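Transcriptional regulator, LysR family (Eggerthella lenta, PDB 4PZJ) probably binds cis-regulatory DNA as a transcription factor of the LysR family, this chain being its N-terminal winged helix-turn-helix piece. Local coordinates at residues A[6-11]-A[23-28]; A[45-50]-A[58-63]. All coordinates share one frame; numbering follows the deposited sequence.

Both contacts belong to one small winged helix-turn-helix domain, and their centres lie about 17 Å apart on opposite sides of the chain's centre. Contact 1 sets helix 3-11 against the end of helix 18-25; contact 2, which opens along the chain after contact 1 has closed, ties the approach to strand 48-51 to the start of helix 59-68. Phe-9 joins them: its CZ lies 3.4 Å from Gly-61 O, and its CE1 comes within 3.7 Å of Phe-48 CZ. Helix 3-11 thus serves both, with Thr-11 turned to helix 18-25, Thr-8 touching it from the flank, and Phe-9 pointing away from it, to the residues of contact 2.

Contact 1 (A[6-11]-A[23-28]); sequences VETFLT and EELNIT
Leu-25 puts its two methyls against three residues of helix 3-11, and this makes most of the contact. CD2 lies 3.4 Å from Glu-7 OE2, where the extended Glu-7 chain slides past it in the opposite direction, while CD1 is 3.8 Å from Thr-8 OG1 with the two side chains crossing at about a right angle. Thr-11 meets Leu-25 tip to tip, its OG1 3.9 Å from CD2. The methyl CG2 of Thr-11, anti to the backbone N, rests 3.7 Å from Glu-24 OE1. A water bridges the same pair, donating to Thr-11 OG1 (2.9 Å) and to Glu-24 OE1. Further out, Thr-11 OG1 bonds to Glu-7 O at 2.8 Å, and Thr-11 N reaches that oxygen from the opposite face of its plane. An alanine at Thr-11 would probably leave the bridging water without one of its two acceptors and open a gap beside Leu-25. Arg-14 and Arg-20 form salt bridges with Glu-24, and His-35 of helix 29-43 bonds Thr-8 OG1. A Schellman motif at Asn-26 ends helix 18-25, the first helix of the helix-turn-helix. The two helices thus meet with leucine methyls against oxygens, a single water being the polar link.

Contact 2 (A[45-50]-A[58-63]); sequences VPLFAY and TDAGAL
Thr-58 OG1 is held by two hydrogen bonds: it donates to Pro-46 O at 2.7 Å and accepts from Gly-61 N at 3.0 Å. The second is the N-cap bond of helix 59-68, with an N-H...O angle of 157°, so a single hydroxyl both caps the helix and ties it to the loop ahead of strand 48-51. This is the base of the wing in a winged helix-turn-helix domain: strands 48-51 and 54-57 form the antiparallel hairpin, and the helix starts where the second strand ends. OG1 sits between the backbone N and the carbonyl carbon (chi1 69°), a rotamer that turns it back toward Gly-61 N. A third bond, from the backbone of the same residue, runs from Thr-58 N to Leu-47 O at 3.1 Å; it is nearly straight at the hydrogen, 165°, but its donor stands well above the carbonyl plane.

Van der Waals contacts fill in beside these bonds. Ala-60 points its CB at the loop, where it meets the apolar Val-45 CG2 at 3.8 Å and also touches Pro-46 O at 3.6 Å. Leu-47 sets off away from the helix, yet its CD2 comes back to 3.9 Å from both the N and the CA of Gly-61. Glu-40 of helix 29-43 accepts from Leu-47 N, tying the loop to that helix as well, while Leu-63 of the second subunit packs on Leu-47, bringing this corner to the dimer interface. At Gly-61 the backbones draw close, its CA 4.2 Å from that of Leu-47, and a side chain there would run into Leu-47 O. On the strand side, the methyl CG2 of Thr-58 covers the peptide that follows Leu-47, 3.6 Å from Phe-48 N.

Contact 1 (A[6-11]-A[23-28])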
loop_
_atom_site.group_PDB
_atom_site.type_symbol
_atom_site.label_atom_id
_atom_site.label_comp_id
_atom_site.label_asym_id
_atom_site.label_seq_id
_atom_site.Cartn_x
_atom_site.Cartn_y
_atom_site.Cartn_z
ATOM N N VAL A 6 -11.164 -3.038 5.051
ATOM C CA VAL A 6 -9.866 -3.372 5.631
ATOM C C VAL A 6 -9.924 -4.742 6.292
ATOM O O VAL A 6 -9.070 -5.590 6.037
ATOM C CB VAL A 6 -9.412 -2.290 6.616
ATOM C CG1 VAL A 6 -8.293 -2.781 7.531
ATOM C CG2 VAL A 6 -9.079 -1.017 5.857
ATOM N N GLU A 7 -10.953 -4.993 7.095
ATOM C CA GLU A 7 -11.130 -6.276 7.770
ATOM C C GLU A 7 -11.240 -7.421 6.772
ATOM O O GLU A 7 -10.726 -8.499 6.982
ATOM C CB GLU A 7 -12.423 -6.210 8.624
ATOM C CG GLU A 7 -12.819 -7.494 9.343
ATOM C CD GLU A 7 -14.314 -7.542 9.748
ATOM O OE1 GLU A 7 -15.129 -6.734 9.223
ATOM O OE2 GLU A 7 -14.689 -8.419 10.577
ATOM N N THR A 8 -11.932 -7.206 5.648
ATOM C CA THR A 8 -12.059 -8.257 4.675
ATOM C C THR A 8 -10.704 -8.521 4.040
ATOM O O THR A 8 -10.323 -9.688 3.886
ATOM C CB THR A 8 -13.083 -7.874 3.599
ATOM O OG1 THR A 8 -14.388 -7.825 4.217
ATOM C CG2 THR A 8 -13.121 -8.896 2.532
ATOM N N PHE A 9 -10.008 -7.445 3.698
ATOM C CA PHE A 9 -8.670 -7.591 3.078
ATOM C C PHE A 9 -7.766 -8.407 4.016
ATOM O O PHE A 9 -7.093 -9.361 3.574
ATOM C CB PHE A 9 -8.009 -6.279 2.763
ATOM C CG PHE A 9 -6.515 -6.429 2.503
ATOM C CD1 PHE A 9 -6.074 -7.009 1.341
ATOM C CD2 PHE A 9 -5.594 -6.107 3.497
ATOM C CE1 PHE A 9 -4.720 -7.207 1.109
ATOM C CE2 PHE A 9 -4.231 -6.295 3.285
ATOM C CZ PHE A 9 -3.803 -6.879 2.101
ATOM N N LEU A 10 -7.735 -8.043 5.276
ATOM C CA LEU A 10 -6.851 -8.774 6.191
ATOM C C LEU A 10 -7.221 -10.257 6.351
ATOM O O LEU A 10 -6.352 -11.143 6.503
ATOM C CB LEU A 10 -6.802 -8.071 7.548
ATOM C CG LEU A 10 -6.147 -6.681 7.607
ATOM C CD1 LEU A 10 -6.370 -5.957 8.898
ATOM C CD2 LEU A 10 -4.655 -6.783 7.344
ATOM N N THR A 11 -8.521 -10.568 6.358
ATOM C CA THR A 11 -8.990 -11.915 6.466
ATOM C C THR A 11 -8.542 -12.727 5.227
ATOM O O THR A 11 -8.089 -13.835 5.357
ATOM C CB THR A 11 -10.502 -11.957 6.639
ATOM O OG1 THR A 11 -10.812 -11.142 7.768
ATOM C CG2 THR A 11 -10.990 -13.304 6.847
ATOM N N GLU A 23 -16.640 -17.511 5.027
ATOM C CA GLU A 23 -17.228 -18.319 6.111
ATOM C C GLU A 23 -16.863 -17.673 7.414
ATOM O O GLU A 23 -17.695 -17.533 8.326
ATOM C CB GLU A 23 -16.663 -19.745 6.136
ATOM C CG GLU A 23 -16.962 -20.647 4.959
ATOM C CD GLU A 23 -18.394 -21.185 4.927
ATOM O OE1 GLU A 23 -19.293 -20.654 5.637
ATOM O OE2 GLU A 23 -18.611 -22.164 4.167
ATOM N N GLU A 24 -15.626 -17.220 7.507
ATOM C CA GLU A 24 -15.119 -16.640 8.771
ATOM C C GLU A 24 -15.814 -15.340 9.075
ATOM O O GLU A 24 -16.176 -15.071 10.211
ATOM C CB GLU A 24 -13.625 -16.409 8.685
ATOM C CG GLU A 24 -12.993 -15.907 9.951
ATOM C CD GLU A 24 -11.476 -15.902 9.896
ATOM O OE1 GLU A 24 -10.874 -14.862 10.234
ATOM O OE2 GLU A 24 -10.925 -16.948 9.486
ATOM N N LEU A 25 -16.067 -14.553 8.035
ATOM C CA LEU A 25 -16.719 -13.245 8.192
ATOM C C LEU A 25 -18.238 -13.328 8.264
ATOM O O LEU A 25 -18.893 -12.318 8.526
ATOM C CB LEU A 25 -16.325 -12.346 7.025
ATOM C CG LEU A 25 -14.884 -11.833 7.082
ATOM C CD1 LEU A 25 -14.450 -11.362 5.708
ATOM C CD2 LEU A 25 -14.652 -10.739 8.102
ATOM N N ASN A 26 -18.789 -14.502 8.010
ATOM C CA ASN A 26 -20.242 -14.725 7.994
ATOM C C ASN A 26 -20.929 -13.862 6.951
ATOM O O ASN A 26 -22.001 -13.273 7.186
ATOM C CB ASN A 26 -20.834 -14.507 9.370
ATOM C CG ASN A 26 -20.288 -15.483 10.378
ATOM O OD1 ASN A 26 -20.206 -16.683 10.108
ATOM N ND2 ASN A 26 -19.908 -14.983 11.545
ATOM N N ILE A 27 -20.293 -13.767 5.785
ATOM C CA ILE A 27 -20.861 -13.059 4.659
ATOM C C ILE A 27 -20.608 -13.961 3.460
ATOM O O ILE A 27 -19.923 -14.940 3.585
ATOM C CB ILE A 27 -20.310 -11.641 4.467
ATOM C CG1 ILE A 27 -18.828 -11.624 4.056
ATOM C CG2 ILE A 27 -20.604 -10.776 5.692
ATOM C CD1 ILE A 27 -18.255 -10.239 3.867
ATOM N N THR A 28 -21.171 -13.615 2.309
ATOM C CA THR A 28 -21.058 -14.462 1.158
ATOM C C THR A 28 -19.725 -14.190 0.453
ATOM O O THR A 28 -19.135 -13.143 0.624
ATOM C CB THR A 28 -22.202 -14.188 0.164
ATOM O OG1 THR A 28 -22.090 -12.862 -0.305
ATOM C CG2 THR A 28 -23.592 -14.382 0.823
HETATM O O HOH W 1 -12.232 -12.494 9.886
#

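Contact 2 (A[45-50]-A[58-63])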
loop_
_atom_site.group_PDB
_atom_site.type_symbol
_atom_site.label_atom_id
_atom_site.label_comp_id
_atom_site.label_asym_id
_atom_site.label_seq_id
_atom_site.Cartn_x
_atom_site.Cartn_y
_atom_site.Cartn_z
ATOM N N VAL A 45 -4.864 -0.633 -8.097
ATOM C CA VAL A 45 -3.839 -1.688 -8.048
ATOM C C VAL A 45 -4.489 -2.989 -7.585
ATOM O O VAL A 45 -5.410 -2.958 -6.723
ATOM C CB VAL A 45 -2.663 -1.334 -7.101
ATOM C CG1 VAL A 45 -1.860 -0.160 -7.650
ATOM C CG2 VAL A 45 -3.154 -1.048 -5.688
ATOM N N PRO A 46 -4.060 -4.132 -8.117
ATOM C CA PRO A 46 -4.584 -5.390 -7.673
ATOM C C PRO A 46 -3.926 -5.781 -6.340
ATOM O O PRO A 46 -2.746 -5.479 -6.131
ATOM C CB PRO A 46 -4.096 -6.372 -8.728
ATOM C CG PRO A 46 -2.779 -5.827 -9.115
ATOM C CD PRO A 46 -2.924 -4.328 -9.055
ATOM N N LEU A 47 -4.689 -6.454 -5.504
ATOM C CA LEU A 47 -4.191 -6.893 -4.191
ATOM C C LEU A 47 -3.947 -8.394 -4.166
ATOM O O LEU A 47 -3.176 -8.901 -3.345
ATOM C CB LEU A 47 -5.222 -6.484 -3.130
ATOM C CG LEU A 47 -5.343 -4.991 -2.951
ATOM C CD1 LEU A 47 -6.541 -4.710 -2.035
ATOM C CD2 LEU A 47 -4.108 -4.250 -2.452
ATOM N N PHE A 48 -4.657 -9.123 -4.990
ATOM C CA PHE A 48 -4.530 -10.572 -5.125
ATOM C C PHE A 48 -4.551 -10.960 -6.578
ATOM O O PHE A 48 -5.023 -10.195 -7.412
ATOM C CB PHE A 48 -5.683 -11.291 -4.440
ATOM C CG PHE A 48 -5.759 -11.023 -2.961
ATOM C CD1 PHE A 48 -4.954 -11.696 -2.085
ATOM C CD2 PHE A 48 -6.633 -10.064 -2.472
ATOM C CE1 PHE A 48 -5.018 -11.425 -0.744
ATOM C CE2 PHE A 48 -6.728 -9.809 -1.121
ATOM C CZ PHE A 48 -5.892 -10.475 -0.250
ATOM N N ALA A 49 -4.039 -12.161 -6.857
ATOM C CA ALA A 49 -4.068 -12.721 -8.203
ATOM C C ALA A 49 -3.931 -14.226 -8.149
ATOM O O ALA A 49 -3.354 -14.758 -7.208
ATOM C CB ALA A 49 -2.952 -12.140 -9.066
ATOM N N TYR A 50 -4.507 -14.908 -9.129
ATOM C CA TYR A 50 -4.266 -16.335 -9.291
ATOM C C TYR A 50 -3.064 -16.461 -10.223
ATOM O O TYR A 50 -2.942 -15.728 -11.176
ATOM C CB TYR A 50 -5.415 -17.129 -9.933
ATOM C CG TYR A 50 -6.649 -17.313 -9.071
ATOM C CD1 TYR A 50 -6.537 -17.782 -7.777
ATOM C CD2 TYR A 50 -7.932 -17.077 -9.581
ATOM C CE1 TYR A 50 -7.655 -17.959 -6.979
ATOM C CE2 TYR A 50 -9.069 -17.288 -8.798
ATOM C CZ TYR A 50 -8.920 -17.720 -7.479
ATOM O OH TYR A 50 -10.010 -17.902 -6.640
ATOM N N THR A 58 -0.375 -9.880 -4.138
ATOM C CA THR A 58 0.442 -9.045 -4.998
ATOM C C THR A 58 1.437 -8.155 -4.247
ATOM O O THR A 58 1.438 -8.110 -3.007
ATOM C CB THR A 58 -0.417 -8.125 -5.861
ATOM O OG1 THR A 58 -1.027 -7.155 -4.994
ATOM C CG2 THR A 58 -1.441 -8.880 -6.591
ATOM N N ASP A 59 2.334 -7.486 -4.980
ATOM C CA ASP A 59 3.253 -6.542 -4.356
ATOM C C ASP A 59 2.482 -5.462 -3.603
ATOM O O ASP A 59 2.844 -5.132 -2.489
ATOM C CB ASP A 59 4.179 -5.920 -5.384
ATOM C CG ASP A 59 5.180 -6.918 -5.957
ATOM O OD1 ASP A 59 5.409 -7.978 -5.362
ATOM O OD2 ASP A 59 5.767 -6.601 -7.003
ATOM N N ALA A 60 1.423 -4.917 -4.188
ATOM C CA ALA A 60 0.596 -3.896 -3.482
ATOM C C ALA A 60 -0.108 -4.499 -2.273
ATOM O O ALA A 60 -0.257 -3.823 -1.224
ATOM C CB ALA A 60 -0.439 -3.305 -4.421
ATOM N N GLY A 61 -0.540 -5.751 -2.383
ATOM C CA GLY A 61 -1.167 -6.486 -1.268
ATOM C C GLY A 61 -0.207 -6.569 -0.080
ATOM O O GLY A 61 -0.583 -6.352 1.050
ATOM N N ALA A 62 1.060 -6.897 -0.345
ATOM C CA ALA A 62 2.047 -6.974 0.729
ATOM C C ALA A 62 2.340 -5.609 1.366
ATOM O O ALA A 62 2.558 -5.512 2.580
ATOM C CB ALA A 62 3.318 -7.616 0.166
ATOM N N LEU A 63 2.314 -4.524 0.581
ATOM C CA LEU A 63 2.569 -3.208 1.052
ATOM C C LEU A 63 1.389 -2.814 1.958
ATOM O O LEU A 63 1.594 -2.327 3.066
ATOM C CB LEU A 63 2.669 -2.247 -0.128
ATOM C CG LEU A 63 2.916 -0.769 0.184
ATOM C CD1 LEU A 63 4.269 -0.495 0.781
ATOM C CD2 LEU A 63 2.671 0.081 -1.077
#